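Local coordinates for glucoamylase (Thermoanaerobacterium thermosaccharolyticum, PDB 1LF6), which hydrolyses terminal alpha-1,4-linked glucose residues one after another from the non-reducing ends of starch-like chains, releasing beta-D-glucose, at residues T281-T286 and A355-S360; K293-Y298 and I661-N666. One frame throughout, in Å; residues are numbered along the deposited sequence.

In the fold
Both contacts lie about 20 Å from the centre of the chain, on the same side of it, with their own centres about 14 Å apart. Helix 269-284, which follows the strands of the N-terminal beta domain, supplies the first half of contact 1; helix 296-306, next in the chain, supplies the first half of contact 2. The segments alternate along the chain, 281-286, 293-298, 355-360 and 661-666, and A355 packs against Y298 between the two contacts. Contact 1 joins the helix after the N-terminal part to the turn between helices 342-355 and 358-375 of the family 15 part. Contact 2 lies within that part, joining its first helix region to the late helix 653-668.

Contact 1. Residues T281-T286 and A355-S360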
# COMPACT_ATOMS: atom_id res chain seq x y z
N THR A 281 -1.89 -20.33 3.97
CA THR A 281 -2.84 -21.20 3.29
C THR A 281 -4.07 -21.39 4.17
O THR A 281 -5.20 -21.36 3.70
CB THR A 281 -2.21 -22.56 2.97
OG1 THR A 281 -1.01 -22.36 2.21
CG2 THR A 281 -3.16 -23.43 2.16
N LYS A 282 -3.82 -21.57 5.46
CA LYS A 282 -4.89 -21.75 6.44
C LYS A 282 -5.86 -20.57 6.37
O LYS A 282 -7.08 -20.74 6.42
CB LYS A 282 -4.29 -21.83 7.84
CG LYS A 282 -5.32 -21.93 8.95
CD LYS A 282 -4.65 -21.87 10.31
CE LYS A 282 -5.67 -22.02 11.42
NZ LYS A 282 -5.00 -22.02 12.75
N TYR A 283 -5.31 -19.37 6.27
CA TYR A 283 -6.13 -18.17 6.19
C TYR A 283 -6.94 -18.13 4.90
O TYR A 283 -8.13 -17.85 4.93
CB TYR A 283 -5.28 -16.91 6.29
CG TYR A 283 -6.08 -15.66 6.00
CD1 TYR A 283 -5.87 -14.93 4.82
CD2 TYR A 283 -7.07 -15.23 6.87
CE1 TYR A 283 -6.63 -13.79 4.53
CE2 TYR A 283 -7.84 -14.10 6.59
CZ TYR A 283 -7.62 -13.39 5.42
OH TYR A 283 -8.37 -12.27 5.16
N CYS A 284 -6.29 -18.41 3.77
CA CYS A 284 -6.99 -18.39 2.49
C CYS A 284 -8.16 -19.35 2.47
O CYS A 284 -9.23 -19.03 1.94
CB CYS A 284 -6.04 -18.73 1.34
SG CYS A 284 -4.82 -17.45 0.98
N ASN A 285 -7.96 -20.53 3.04
CA ASN A 285 -9.01 -21.55 3.06
C ASN A 285 -10.15 -21.24 4.01
O ASN A 285 -11.12 -21.99 4.09
CB ASN A 285 -8.41 -22.92 3.37
CG ASN A 285 -7.53 -23.43 2.25
OD1 ASN A 285 -7.78 -23.15 1.08
ND2 ASN A 285 -6.49 -24.17 2.61
N THR A 286 -10.02 -20.14 4.73
CA THR A 286 -11.06 -19.72 5.65
C THR A 286 -12.00 -18.77 4.90
O THR A 286 -13.10 -18.47 5.36
CB THR A 286 -10.45 -19.02 6.88
OG1 THR A 286 -11.31 -19.19 8.01
CG2 THR A 286 -10.27 -17.53 6.63
N ALA A 355 -15.23 -11.36 1.47
CA ALA A 355 -14.40 -12.56 1.48
C ALA A 355 -14.74 -13.52 2.62
O ALA A 355 -14.30 -14.67 2.61
CB ALA A 355 -12.92 -12.16 1.56
N GLY A 356 -15.51 -13.05 3.59
CA GLY A 356 -15.89 -13.91 4.70
C GLY A 356 -15.06 -13.71 5.96
O GLY A 356 -15.32 -14.36 6.97
N ASP A 357 -14.08 -12.82 5.91
CA ASP A 357 -13.24 -12.54 7.07
C ASP A 357 -13.87 -11.39 7.85
O ASP A 357 -13.36 -10.26 7.85
CB ASP A 357 -11.82 -12.19 6.65
CG ASP A 357 -10.89 -11.94 7.83
OD1 ASP A 357 -9.71 -11.61 7.59
OD2 ASP A 357 -11.34 -12.07 9.00
N VAL A 358 -14.98 -11.68 8.50
CA VAL A 358 -15.71 -10.69 9.28
C VAL A 358 -14.89 -10.16 10.46
O VAL A 358 -14.99 -8.97 10.79
CB VAL A 358 -17.04 -11.29 9.80
CG1 VAL A 358 -17.83 -10.25 10.58
CG2 VAL A 358 -17.85 -11.78 8.62
N ASP A 359 -14.08 -11.02 11.07
CA ASP A 359 -13.25 -10.62 12.21
C ASP A 359 -12.34 -9.44 11.88
O ASP A 359 -12.21 -8.50 12.67
CB ASP A 359 -12.37 -11.79 12.67
CG ASP A 359 -13.17 -12.90 13.35
OD1 ASP A 359 -12.61 -13.99 13.54
OD2 ASP A 359 -14.35 -12.67 13.69
N SER A 360 -11.71 -9.49 10.72
CA SER A 360 -10.81 -8.42 10.30
C SER A 360 -11.57 -7.10 10.12
O SER A 360 -11.06 -6.04 10.48
CB SER A 360 -10.10 -8.79 9.01
OG SER A 360 -9.18 -9.85 9.23
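OD1 of D357 is gripped by two hydroxyls, one from each side of the contact. Y283 OH donates to D357 OD1 over 2.9 Å, and S360 OG donates to the same D357 OD1 at 2.5 Å, so short that the exact geometry of this second bond is doubtful. The tyrosine comes in on the anti side of that oxygen, 21° out of the carboxylate plane, and D357 OD1 in turn lies at the edge of the ring, 3.3 Å from Y283 CE2. Ring and carboxylate planes are turned 68° apart. Y283 reaches across because its CG stands anti to the backbone N (chi1 171°), which carries the phenol out from the last turn of helix 269-284.

The other carboxylate oxygen turns to the first turn of the helix that follows. D357, at the N-cap position of helix 358-375, makes the capping bond: S360 N donates to D357 OD2 at 3.1 Å, arriving from above the carboxylate plane. Just before it, G356 ends the preceding helix in a Schellman motif with positive phi, where a CB would jam against the carbonyl oxygen of A355. F352 of helix 342-355 touches Y283, D357 and S360.

The bonds from Y283 OH and S360 N hold a buried carboxylate and would probably favour its ionised form, as would the start of helix 358-375, to which S360 N belongs; one aspartate both caps that helix and holds the tyrosine of helix 269-284.

Contact 2. Residues K293-Y298 and I661-N666; sequences KANSLY and ILFASN
The loop K293-N295 leads through its N-cap residue N295 into helix 296-306, and this bend runs past one side of helix 653-668, with the CA atoms of Y298 and F663 7.6 Å apart. F663 fills the space between them. Its CG is anti to the backbone N (chi1 174°), which sends the ring straight out from its helix toward the bend. The far end of the ring meets backbone edge-on: F663 CZ lies 3.3 Å from K293 O, near the ring plane, and F663 CE2 lies 3.9 Å from A294 CA. Over one face lies the side-chain amide of N295, nearly parallel to the ring at 19° between planes and offset toward its rim.

Y298 comes in along the CE2 and CD2 side, its CD1 4.1 Å from F663 CD2. Y298 CB shares this contact, 4.1 Å from both F663 CE2 and F663 CD2. The two rings are inclined by 32° with centroids 5.8 Å apart, an oblique pair. Beyond it the phenol OH of Y298 is bonded to N288 O, while F290 meets the Y298 ring edge-to-face. Cut back to an alanine, F663 would probably leave a gap under the N295 amide and against K293 O and A294 CA.

A helix start and the loop before it, early in the family 15 part, are thus packed on a helix late in the same part, which is consistent with the closed ring of helical hairpins that makes up an (alpha/alpha) barrel.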
# COMPACT_ATOMS: atom_id res chain seq x y z
N LYS A 293 -14.83 -20.58 -7.76
CA LYS A 293 -14.53 -19.56 -8.75
C LYS A 293 -13.38 -18.65 -8.31
O LYS A 293 -12.72 -18.03 -9.14
CB LYS A 293 -15.76 -18.71 -9.05
CG LYS A 293 -16.85 -19.44 -9.82
CD LYS A 293 -17.98 -18.50 -10.20
CE LYS A 293 -19.02 -19.22 -11.03
NZ LYS A 293 -20.14 -18.31 -11.41
N ALA A 294 -13.16 -18.58 -7.00
CA ALA A 294 -12.09 -17.75 -6.45
C ALA A 294 -10.80 -17.99 -7.22
O ALA A 294 -10.38 -19.14 -7.40
CB ALA A 294 -11.90 -18.06 -4.97
N ASN A 295 -10.16 -16.92 -7.68
CA ASN A 295 -8.93 -17.04 -8.46
C ASN A 295 -7.69 -16.55 -7.71
O ASN A 295 -7.78 -16.12 -6.55
CB ASN A 295 -9.08 -16.29 -9.79
CG ASN A 295 -9.30 -14.79 -9.60
OD1 ASN A 295 -9.57 -14.07 -10.56
ND2 ASN A 295 -9.17 -14.32 -8.37
N SER A 296 -6.55 -16.60 -8.37
CA SER A 296 -5.30 -16.19 -7.75
C SER A 296 -5.26 -14.73 -7.32
O SER A 296 -4.80 -14.41 -6.22
CB SER A 296 -4.12 -16.47 -8.69
OG SER A 296 -4.21 -15.69 -9.86
N LEU A 297 -5.75 -13.84 -8.17
CA LEU A 297 -5.74 -12.42 -7.82
C LEU A 297 -6.62 -12.16 -6.61
O LEU A 297 -6.32 -11.28 -5.80
CB LEU A 297 -6.19 -11.56 -9.00
CG LEU A 297 -6.03 -10.04 -8.84
CD1 LEU A 297 -4.62 -9.70 -8.38
CD2 LEU A 297 -6.34 -9.35 -10.16
N TYR A 298 -7.70 -12.92 -6.48
CA TYR A 298 -8.60 -12.77 -5.34
C TYR A 298 -7.85 -13.11 -4.06
O TYR A 298 -7.83 -12.33 -3.11
CB TYR A 298 -9.80 -13.72 -5.50
CG TYR A 298 -10.60 -13.94 -4.24
CD1 TYR A 298 -11.44 -12.95 -3.73
CD2 TYR A 298 -10.56 -15.17 -3.57
CE1 TYR A 298 -12.22 -13.17 -2.59
CE2 TYR A 298 -11.34 -15.40 -2.43
CZ TYR A 298 -12.17 -14.41 -1.95
OH TYR A 298 -12.97 -14.66 -0.86
N ILE A 661 -14.13 -6.94 -4.28
CA ILE A 661 -15.56 -6.66 -4.27
C ILE A 661 -16.18 -6.75 -5.67
O ILE A 661 -17.30 -7.24 -5.82
CB ILE A 661 -15.83 -5.27 -3.65
CG1 ILE A 661 -15.49 -5.31 -2.15
CG2 ILE A 661 -17.29 -4.86 -3.84
CD1 ILE A 661 -15.38 -3.94 -1.50
N LEU A 662 -15.44 -6.30 -6.68
CA LEU A 662 -15.93 -6.35 -8.06
C LEU A 662 -16.00 -7.79 -8.55
O LEU A 662 -16.99 -8.22 -9.13
CB LEU A 662 -15.00 -5.55 -8.98
CG LEU A 662 -15.29 -5.68 -10.48
CD1 LEU A 662 -16.70 -5.19 -10.76
CD2 LEU A 662 -14.26 -4.89 -11.27
N PHE A 663 -14.92 -8.52 -8.31
CA PHE A 663 -14.81 -9.93 -8.69
C PHE A 663 -16.00 -10.71 -8.14
O PHE A 663 -16.67 -11.44 -8.86
CB PHE A 663 -13.50 -10.50 -8.13
CG PHE A 663 -13.35 -11.98 -8.33
CD1 PHE A 663 -13.10 -12.51 -9.59
CD2 PHE A 663 -13.46 -12.85 -7.25
CE1 PHE A 663 -12.98 -13.89 -9.77
CE2 PHE A 663 -13.34 -14.23 -7.42
CZ PHE A 663 -13.10 -14.75 -8.68
N ALA A 664 -16.25 -10.55 -6.84
CA ALA A 664 -17.35 -11.23 -6.16
C ALA A 664 -18.72 -10.72 -6.63
O ALA A 664 -19.65 -11.50 -6.83
CB ALA A 664 -17.21 -11.05 -4.65
N SER A 665 -18.83 -9.40 -6.79
CA SER A 665 -20.08 -8.80 -7.23
C SER A 665 -20.46 -9.26 -8.63
O SER A 665 -21.63 -9.49 -8.91
CB SER A 665 -20.00 -7.26 -7.19
OG SER A 665 -19.84 -6.78 -5.87
N ASN A 666 -19.47 -9.39 -9.50
CA ASN A 666 -19.72 -9.82 -10.87
C ASN A 666 -20.20 -11.27 -10.91
O ASN A 666 -20.84 -11.69 -11.88
CB ASN A 666 -18.46 -9.67 -11.72
CG ASN A 666 -18.70 -9.94 -13.20
OD1 ASN A 666 -17.97 -10.71 -13.83
ND2 ASN A 666 -19.72 -9.30 -13.76